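Local coordinates for pngf-ii (Elizabethkingia meningoseptica, PDB 4R4X), which is a peptide:N-glycosidase of the PNGase F family that probably releases N-linked glycans from glycoproteins by cleaving the bond to the asparagine side chain, at residues Y423-H428 against R485-P490; K440-Y445 against F454-T459. One frame throughout, in Å; residues are numbered along the deposited sequence.

Contact 1 of 2, residues Y423-H428 against R485-P490; sequences YITTGH and RSNWCP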
ATOM      1  N   TYR A 423     -16.931   1.552   9.948  1.00 12.28           N
ATOM      2  CA  TYR A 423     -17.528   2.839  10.270  1.00 11.79           C
ATOM      3  C   TYR A 423     -16.446   3.909  10.341  1.00 11.62           C
ATOM      4  O   TYR A 423     -15.501   3.802  11.138  1.00 11.51           O
ATOM      5  CB  TYR A 423     -18.255   2.750  11.604  1.00 11.74           C
ATOM      6  CG  TYR A 423     -18.961   4.010  12.063  1.00 11.94           C
ATOM      7  CD1 TYR A 423     -20.093   4.476  11.405  1.00 12.80           C
ATOM      8  CD2 TYR A 423     -18.531   4.706  13.191  1.00 12.04           C
ATOM      9  CE1 TYR A 423     -20.762   5.615  11.840  1.00 13.37           C
ATOM     10  CE2 TYR A 423     -19.215   5.821  13.656  1.00 12.53           C
ATOM     11  CZ  TYR A 423     -20.327   6.274  12.973  1.00 13.05           C
ATOM     12  OH  TYR A 423     -20.992   7.408  13.377  1.00 14.66           O
ATOM     13  N   ILE A 424     -16.570   4.892   9.460  1.00 11.43           N
ATOM     14  CA  ILE A 424     -15.664   6.049   9.414  1.00 11.40           C
ATOM     15  C   ILE A 424     -16.435   7.279   9.836  1.00 11.19           C
ATOM     16  O   ILE A 424     -17.423   7.631   9.210  1.00 11.33           O
ATOM     17  CB  ILE A 424     -15.077   6.268   8.011  1.00 11.73           C
ATOM     18  CG1 ILE A 424     -14.409   4.989   7.526  1.00 12.22           C
ATOM     19  CG2 ILE A 424     -14.053   7.409   8.019  1.00 11.82           C
ATOM     20  CD1 ILE A 424     -13.891   5.054   6.099  1.00 12.90           C
ATOM     21  N   THR A 425     -15.981   7.938  10.891  1.00 10.84           N
ATOM     22  CA  THR A 425     -16.664   9.121  11.388  1.00 10.96           C
ATOM     23  C   THR A 425     -15.710  10.269  11.672  1.00 10.94           C
ATOM     24  O   THR A 425     -14.652  10.056  12.293  1.00 10.19           O
ATOM     25  CB  THR A 425     -17.502   8.833  12.660  1.00 11.39           C
ATOM     26  OG1 THR A 425     -18.120  10.050  13.095  1.00 11.68           O
ATOM     27  CG2 THR A 425     -16.632   8.240  13.810  1.00 11.65           C
ATOM     28  N   THR A 426     -16.105  11.464  11.222  1.00 10.66           N
ATOM     29  CA  THR A 426     -15.451  12.712  11.617  1.00 11.22           C
ATOM     30  C   THR A 426     -16.474  13.816  11.870  1.00 11.93           C
ATOM     31  O   THR A 426     -17.498  13.908  11.192  1.00 11.85           O
ATOM     32  CB  THR A 426     -14.396  13.188  10.599  1.00 11.47           C
ATOM     33  OG1 THR A 426     -14.979  13.419   9.311  1.00 11.80           O
ATOM     34  CG2 THR A 426     -13.289  12.175  10.478  1.00 11.58           C
ATOM     35  N   GLY A 427     -16.173  14.629  12.875  1.00 11.98           N
ATOM     36  CA  GLY A 427     -17.013  15.694  13.318  1.00 12.37           C
ATOM     37  C   GLY A 427     -16.442  17.014  12.842  1.00 12.19           C
ATOM     38  O   GLY A 427     -15.214  17.201  12.791  1.00 11.85           O
ATOM     39  N   HIS A 428     -17.344  17.912  12.456  1.00 12.39           N
ATOM     40  CA  HIS A 428     -16.984  19.207  11.850  1.00 12.47           C
ATOM     41  C   HIS A 428     -17.829  20.355  12.389  1.00 12.69           C
ATOM     42  O   HIS A 428     -18.896  20.140  12.970  1.00 12.80           O
ATOM     43  CB  HIS A 428     -17.134  19.118  10.334  1.00 12.94           C
ATOM     44  CG  HIS A 428     -16.320  18.024   9.742  1.00 12.84           C
ATOM     45  ND1 HIS A 428     -15.007  18.200   9.381  1.00 13.43           N
ATOM     46  CD2 HIS A 428     -16.586  16.707   9.571  1.00 12.65           C
ATOM     47  CE1 HIS A 428     -14.508  17.050   8.971  1.00 12.91           C
ATOM     48  NE2 HIS A 428     -15.443  16.126   9.083  1.00 12.67           N
ATOM     49  N   ARG A 485      -9.216  17.011  18.036  1.00 11.15           N
ATOM     50  CA  ARG A 485     -10.370  17.102  17.164  1.00 10.66           C
ATOM     51  C   ARG A 485     -11.191  15.832  17.189  1.00 10.91           C
ATOM     52  O   ARG A 485     -10.715  14.791  17.640  1.00 10.76           O
ATOM     53  CB  ARG A 485      -9.899  17.330  15.737  1.00 10.90           C
ATOM     54  CG  ARG A 485      -9.440  18.743  15.448  1.00 10.98           C
ATOM     55  CD  ARG A 485      -8.819  18.781  14.060  1.00 10.68           C
ATOM     56  NE  ARG A 485      -8.565  20.132  13.610  1.00 10.92           N
ATOM     57  CZ  ARG A 485      -7.444  20.830  13.810  1.00 10.99           C
ATOM     58  NH1 ARG A 485      -6.428  20.345  14.496  1.00 11.26           N
ATOM     59  NH2 ARG A 485      -7.362  22.053  13.318  1.00 11.47           N
ATOM     60  N   SER A 486     -12.412  15.925  16.654  1.00 11.12           N
ATOM     61  CA  SER A 486     -13.335  14.792  16.553  1.00 11.21           C
ATOM     62  C   SER A 486     -12.948  13.834  15.434  1.00 10.91           C
ATOM     63  O   SER A 486     -13.604  13.755  14.381  1.00 10.37           O
ATOM     64  CB  SER A 486     -14.765  15.288  16.367  1.00 11.50           C
ATOM     65  OG  SER A 486     -15.245  15.898  17.562  1.00 11.84           O
ATOM     66  N   ASN A 487     -11.863  13.126  15.691  1.00 11.06           N
ATOM     67  CA  ASN A 487     -11.428  11.944  14.955  1.00 11.74           C
ATOM     68  C   ASN A 487     -10.640  12.229  13.693  1.00 11.81           C
ATOM     69  O   ASN A 487     -10.518  11.360  12.819  1.00 12.23           O
ATOM     70  CB  ASN A 487     -12.572  10.974  14.658  1.00 11.77           C
ATOM     71  CG  ASN A 487     -12.133   9.519  14.715  1.00 11.93           C
ATOM     72  OD1 ASN A 487     -11.230   9.167  15.467  1.00 12.68           O
ATOM     73  ND2 ASN A 487     -12.784   8.664  13.935  1.00 11.65           N
ATOM     74  N   TRP A 488     -10.036  13.409  13.626  1.00 11.82           N
ATOM     75  CA  TRP A 488      -9.090  13.668  12.551  1.00 11.52           C
ATOM     76  C   TRP A 488      -8.015  14.646  12.920  1.00 11.80           C
ATOM     77  O   TRP A 488      -8.195  15.419  13.829  1.00 11.67           O
ATOM     78  CB  TRP A 488      -9.812  14.168  11.327  1.00 11.70           C
ATOM     79  CG  TRP A 488     -10.684  15.389  11.480  1.00 11.77           C
ATOM     80  CD1 TRP A 488     -11.930  15.455  12.036  1.00 11.45           C
ATOM     81  CD2 TRP A 488     -10.414  16.699  10.952  1.00 12.10           C
ATOM     82  NE1 TRP A 488     -12.442  16.720  11.905  1.00 11.83           N
ATOM     83  CE2 TRP A 488     -11.523  17.507  11.255  1.00 11.78           C
ATOM     84  CE3 TRP A 488      -9.325  17.266  10.290  1.00 12.55           C
ATOM     85  CZ2 TRP A 488     -11.588  18.838  10.893  1.00 12.33           C
ATOM     86  CZ3 TRP A 488      -9.394  18.613   9.930  1.00 12.37           C
ATOM     87  CH2 TRP A 488     -10.517  19.371  10.218  1.00 12.35           C
ATOM     88  N   CYS A 489      -6.889  14.584  12.210  1.00 11.83           N
ATOM     89  CA  CYS A 489      -5.812  15.577  12.363  1.00 12.19           C
ATOM     90  C   CYS A 489      -5.387  15.998  10.965  1.00 12.54           C
ATOM     91  O   CYS A 489      -5.139  15.131  10.119  1.00 12.66           O
ATOM     92  CB  CYS A 489      -4.570  14.984  13.052  1.00 11.79           C
ATOM     93  SG  CYS A 489      -4.720  14.450  14.773  1.00 12.34           S
ATOM     94  N   PRO A 490      -5.215  17.305  10.733  1.00 13.00           N
ATOM     95  CA  PRO A 490      -4.721  17.705   9.407  1.00 12.65           C
ATOM     96  C   PRO A 490      -3.395  17.013   9.034  1.00 12.59           C
ATOM     97  O   PRO A 490      -2.415  17.088   9.787  1.00 12.11           O
ATOM     98  CB  PRO A 490      -4.541  19.211   9.552  1.00 13.36           C
ATOM     99  CG  PRO A 490      -5.517  19.615  10.602  1.00 13.27           C
ATOM    100  CD  PRO A 490      -5.552  18.465  11.573  1.00 13.44           C
TER

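Contact 2 of 2, residues K440-Y445 against F454-T459; sequences KENSIY and FTPWRT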
ATOM      1  N   LYS A 440     -18.213  14.240  20.752  1.00 12.85           N
ATOM      2  CA  LYS A 440     -19.627  13.842  20.786  1.00 12.72           C
ATOM      3  C   LYS A 440     -19.737  12.350  20.633  1.00 13.39           C
ATOM      4  O   LYS A 440     -19.179  11.782  19.699  1.00 13.70           O
ATOM      5  CB  LYS A 440     -20.428  14.517  19.661  1.00 12.39           C
ATOM      6  CG  LYS A 440     -20.516  16.026  19.733  1.00 12.66           C
ATOM      7  CD  LYS A 440     -21.227  16.534  20.975  1.00 12.92           C
ATOM      8  CE  LYS A 440     -21.298  18.062  20.986  1.00 13.03           C
ATOM      9  NZ  LYS A 440     -22.258  18.623  20.007  1.00 12.84           N
ATOM     10  N   GLU A 441     -20.482  11.713  21.527  1.00 13.57           N
ATOM     11  CA  GLU A 441     -20.720  10.291  21.432  1.00 14.09           C
ATOM     12  C   GLU A 441     -21.507   9.886  20.188  1.00 13.20           C
ATOM     13  O   GLU A 441     -22.582  10.411  19.960  1.00 13.23           O
ATOM     14  CB  GLU A 441     -21.451   9.840  22.684  1.00 16.14           C
ATOM     15  CG  GLU A 441     -21.716   8.355  22.771  1.00 17.80           C
ATOM     16  CD  GLU A 441     -22.220   7.968  24.163  1.00 20.07           C
ATOM     17  OE1 GLU A 441     -23.438   8.078  24.419  1.00 22.12           O
ATOM     18  OE2 GLU A 441     -21.393   7.553  24.998  1.00 19.42           O
ATOM     19  N   ASN A 442     -20.943   8.969  19.382  1.00 12.46           N
ATOM     20  CA  ASN A 442     -21.633   8.356  18.242  1.00 12.34           C
ATOM     21  C   ASN A 442     -22.257   7.051  18.743  1.00 12.60           C
ATOM     22  O   ASN A 442     -21.547   6.198  19.298  1.00 12.71           O
ATOM     23  CB  ASN A 442     -20.668   7.984  17.078  1.00 11.91           C
ATOM     24  CG  ASN A 442     -20.127   9.183  16.296  1.00 12.11           C
ATOM     25  OD1 ASN A 442     -19.873   9.081  15.085  1.00 11.86           O
ATOM     26  ND2 ASN A 442     -19.905  10.294  16.969  1.00 12.22           N
ATOM     27  N   SER A 443     -23.548   6.867  18.509  1.00 13.18           N
ATOM     28  CA  SER A 443     -24.272   5.660  18.923  1.00 12.91           C
ATOM     29  C   SER A 443     -24.782   4.905  17.691  1.00 13.59           C
ATOM     30  O   SER A 443     -25.442   5.466  16.843  1.00 14.80           O
ATOM     31  CB  SER A 443     -25.445   6.036  19.817  1.00 13.33           C
ATOM     32  OG  SER A 443     -24.985   6.592  21.043  1.00 13.61           O
ATOM     33  N   ILE A 444     -24.459   3.624  17.611  1.00 14.42           N
ATOM     34  CA  ILE A 444     -24.857   2.766  16.498  1.00 14.53           C
ATOM     35  C   ILE A 444     -25.884   1.734  17.004  1.00 14.30           C
ATOM     36  O   ILE A 444     -25.636   1.010  17.978  1.00 13.93           O
ATOM     37  CB  ILE A 444     -23.639   2.044  15.891  1.00 15.81           C
ATOM     38  CG1 ILE A 444     -22.685   3.031  15.179  1.00 17.28           C
ATOM     39  CG2 ILE A 444     -24.075   1.007  14.862  1.00 15.96           C
ATOM     40  CD1 ILE A 444     -21.948   3.947  16.114  1.00 18.51           C
ATOM     41  N   TYR A 445     -27.024   1.672  16.324  1.00 14.79           N
ATOM     42  CA  TYR A 445     -28.093   0.740  16.645  1.00 14.96           C
ATOM     43  C   TYR A 445     -28.253  -0.305  15.538  1.00 15.17           C
ATOM     44  O   TYR A 445     -28.102   0.007  14.342  1.00 15.22           O
ATOM     45  CB  TYR A 445     -29.401   1.515  16.791  1.00 16.26           C
ATOM     46  CG  TYR A 445     -29.425   2.525  17.909  1.00 17.24           C
ATOM     47  CD1 TYR A 445     -28.735   3.722  17.810  1.00 17.37           C
ATOM     48  CD2 TYR A 445     -30.180   2.299  19.061  1.00 18.60           C
ATOM     49  CE1 TYR A 445     -28.770   4.650  18.832  1.00 18.47           C
ATOM     50  CE2 TYR A 445     -30.237   3.239  20.073  1.00 19.31           C
ATOM     51  CZ  TYR A 445     -29.513   4.406  19.949  1.00 19.03           C
ATOM     52  OH  TYR A 445     -29.538   5.335  20.961  1.00 22.33           O
ATOM     53  N   PHE A 454     -19.462   5.197  21.191  1.00 13.65           N
ATOM     54  CA  PHE A 454     -18.084   5.637  21.444  1.00 13.20           C
ATOM     55  C   PHE A 454     -17.919   7.086  21.062  1.00 12.70           C
ATOM     56  O   PHE A 454     -18.662   7.630  20.219  1.00 12.17           O
ATOM     57  CB  PHE A 454     -17.065   4.754  20.707  1.00 13.54           C
ATOM     58  CG  PHE A 454     -16.921   5.065  19.219  1.00 13.95           C
ATOM     59  CD1 PHE A 454     -17.927   4.737  18.325  1.00 14.22           C
ATOM     60  CD2 PHE A 454     -15.750   5.661  18.723  1.00 14.79           C
ATOM     61  CE1 PHE A 454     -17.790   5.003  16.965  1.00 13.87           C
ATOM     62  CE2 PHE A 454     -15.591   5.917  17.354  1.00 14.28           C
ATOM     63  CZ  PHE A 454     -16.607   5.583  16.480  1.00 14.56           C
ATOM     64  N   THR A 455     -16.940   7.717  21.690  1.00 12.59           N
ATOM     65  CA  THR A 455     -16.633   9.103  21.429  1.00 13.75           C
ATOM     66  C   THR A 455     -15.365   9.212  20.571  1.00 14.13           C
ATOM     67  O   THR A 455     -14.260   8.921  21.062  1.00 14.42           O
ATOM     68  CB  THR A 455     -16.451   9.833  22.760  1.00 14.35           C
ATOM     69  OG1 THR A 455     -17.674   9.710  23.517  1.00 15.03           O
ATOM     70  CG2 THR A 455     -16.148  11.298  22.522  1.00 14.66           C
ATOM     71  N   PRO A 456     -15.522   9.603  19.291  1.00 13.55           N
ATOM     72  CA  PRO A 456     -14.367   9.648  18.399  1.00 13.94           C
ATOM     73  C   PRO A 456     -13.532  10.893  18.716  1.00 13.41           C
ATOM     74  O   PRO A 456     -14.070  12.003  18.773  1.00 13.56           O
ATOM     75  CB  PRO A 456     -14.991   9.744  17.009  1.00 14.24           C
ATOM     76  CG  PRO A 456     -16.464   9.567  17.160  1.00 14.38           C
ATOM     77  CD  PRO A 456     -16.771   9.929  18.578  1.00 14.10           C
ATOM     78  N   TRP A 457     -12.246  10.703  18.964  1.00 13.16           N
ATOM     79  CA  TRP A 457     -11.416  11.788  19.492  1.00 13.14           C
ATOM     80  C   TRP A 457      -9.943  11.494  19.221  1.00 13.21           C
ATOM     81  O   TRP A 457      -9.510  10.380  19.442  1.00 13.64           O
ATOM     82  CB  TRP A 457     -11.653  11.957  21.006  1.00 12.98           C
ATOM     83  CG  TRP A 457     -11.169  13.287  21.540  1.00 12.64           C
ATOM     84  CD1 TRP A 457     -10.172  13.495  22.456  1.00 12.57           C
ATOM     85  CD2 TRP A 457     -11.644  14.576  21.167  1.00 12.31           C
ATOM     86  NE1 TRP A 457     -10.014  14.841  22.697  1.00 12.18           N
ATOM     87  CE2 TRP A 457     -10.910  15.530  21.919  1.00 12.69           C
ATOM     88  CE3 TRP A 457     -12.652  15.027  20.312  1.00 12.37           C
ATOM     89  CZ2 TRP A 457     -11.122  16.903  21.793  1.00 12.42           C
ATOM     90  CZ3 TRP A 457     -12.853  16.409  20.181  1.00 12.33           C
ATOM     91  CH2 TRP A 457     -12.094  17.319  20.924  1.00 12.79           C
ATOM     92  N   ARG A 458      -9.212  12.493  18.720  1.00 12.88           N
ATOM     93  CA  ARG A 458      -7.764  12.379  18.442  1.00 13.77           C
ATOM     94  C   ARG A 458      -7.026  13.452  19.246  1.00 12.94           C
ATOM     95  O   ARG A 458      -7.377  14.609  19.166  1.00 11.87           O
ATOM     96  CB  ARG A 458      -7.458  12.635  16.962  1.00 15.03           C
ATOM     97  CG  ARG A 458      -8.000  11.601  15.968  1.00 16.31           C
ATOM     98  CD  ARG A 458      -7.082  10.448  15.677  1.00 17.36           C
ATOM     99  NE  ARG A 458      -5.786  10.839  15.106  1.00 17.79           N
ATOM    100  CZ  ARG A 458      -5.482  10.891  13.812  1.00 19.15           C
ATOM    101  NH1 ARG A 458      -6.366  10.605  12.878  1.00 19.70           N
ATOM    102  NH2 ARG A 458      -4.267  11.266  13.461  1.00 20.19           N
ATOM    103  N   THR A 459      -6.005  13.048  19.990  1.00 12.68           N
ATOM    104  CA  THR A 459      -5.200  13.915  20.838  1.00 12.38           C
ATOM    105  C   THR A 459      -3.707  13.944  20.442  1.00 12.15           C
ATOM    106  O   THR A 459      -2.859  14.460  21.196  1.00 11.55           O
ATOM    107  CB  THR A 459      -5.339  13.459  22.315  1.00 12.88           C
ATOM    108  OG1 THR A 459      -5.080  12.055  22.428  1.00 14.49           O
ATOM    109  CG2 THR A 459      -6.734  13.733  22.810  1.00 13.49           C
TER
HETATM  110  O   HOH W   1     -16.127  13.621  18.768  1.00 13.68           O
HETATM  111  O   HOH W   2     -18.853   7.552  23.906  1.00 27.88           O

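Contact 1 of 2, residues Y423-H428 against R485-P490
Gly427 and Ser486 bring their CA atoms to 5.0 Å where the end of strand 416-428 meets the loop 485-490, and one direct backbone bond joins them, Gly427 N donating to Ser486 O at 3.1 Å. In the C-terminal beta-sandwich domain of the PNGase F fold, this loop lies between strands 449-454 and 493-504, and it turns sharply in an inverse gamma turn centred on Ser486, closed by Asn487 N to Arg485 O. The same Ser486 O also receives a CA-H...O contact from Thr426. Side chains then take up the strand carbonyls on either side of Thr426. Asn487 sends ND2 to Thr425 O, 2.9 Å away, in the plane of both its own amide and the carbonyl. Trp488 uses its indole NE1, which reaches Gly427 O at 2.9 Å; the oxygen lies at the ring edge in the indole plane, though NE1 is tilted 21° from the carbonyl plane. Its CG sits between the backbone N and the carbonyl carbon (chi1 56°), and CD1 comes to 3.6 Å from Thr426 CB. The indole is covered on both faces: Arg485 CD lies over the centre of one, while the His428 imidazole lies against the other, its plane turned 27° from the indole and displaced so that little ring area is shared. His428 also meets the ring of Phe527. What fixes the imidazole from within its own strand is a hydrogen bond between His428 NE2 and Thr426 OG1, 2.8 Å long, and its CE1 approaches Trp488 NE1 to 3.6 Å.

Contact 2 of 2, residues K440-Y445 against F454-T459
The open end of the beta hairpin formed by strands 442-446 and 449-454 is closed by Asn442 and Phe454, an antiparallel hydrogen-bonded pair. Asn442 N donates to Phe454 O at 2.8 Å, and Phe454 N returns the bond to Asn442 O at 3.0 Å. Both side chains leave on the same face of the sheet, where Asn442 CB stands 4.1 Å from Phe454 CE1 and the tip of Ile444, CD1, comes up to the ring edge near its plane. This hairpin forms one side of a four-strand antiparallel sheet, with 449-454 outermost, and the face carrying Asn442 and Phe454 turns toward strand 416-428, as Phe454 packs on Tyr423 and Thr425. Beyond the pair the ladder stops, but the chains stay close, Glu441 CA and Thr455 CA being 4.3 Å apart. Asn442 CG is anti to the carbonyl carbon (chi1 -72°), and the amide crosses Pro456 obliquely with ND2 3.5 Å from Pro456 CG; that ND2 also makes a weak bond back to Lys440 O, while OD1 is hydrogen-bonded to Tyr423 OH on strand 416-428. Pro456 CD packs against Lys440 O at 3.2 Å. Two waters bridge the segments: one accepts from Lys440 N and donates to Pro456 O, while the other donates to Glu441 OE2 and lies 2.5 Å from Thr455 OG1.

Contact 2 is nested within the chain excursion that contact 1 closes, and their centres are about 9 Å apart. Asn442 joins them most directly: its OD1 takes probable hydrogen bonds from two strand residues of contact 1, Tyr423 OH at 2.6 Å and Thr425 OG1 at 2.8 Å, tying the hairpin's sheet to strand 416-428 of the nine-strand sheet. A second join runs along the loop, where Arg485 and Arg458 share a backbone hydrogen bond and Trp457 CE3 packs 3.3 Å from Arg485 O. Nearby, Arg458 NH2 lies 3.5 Å from Cys489 SG, whose disulfide to Cys461 links the loop chain to itself. Neither contact includes a zinc ligand.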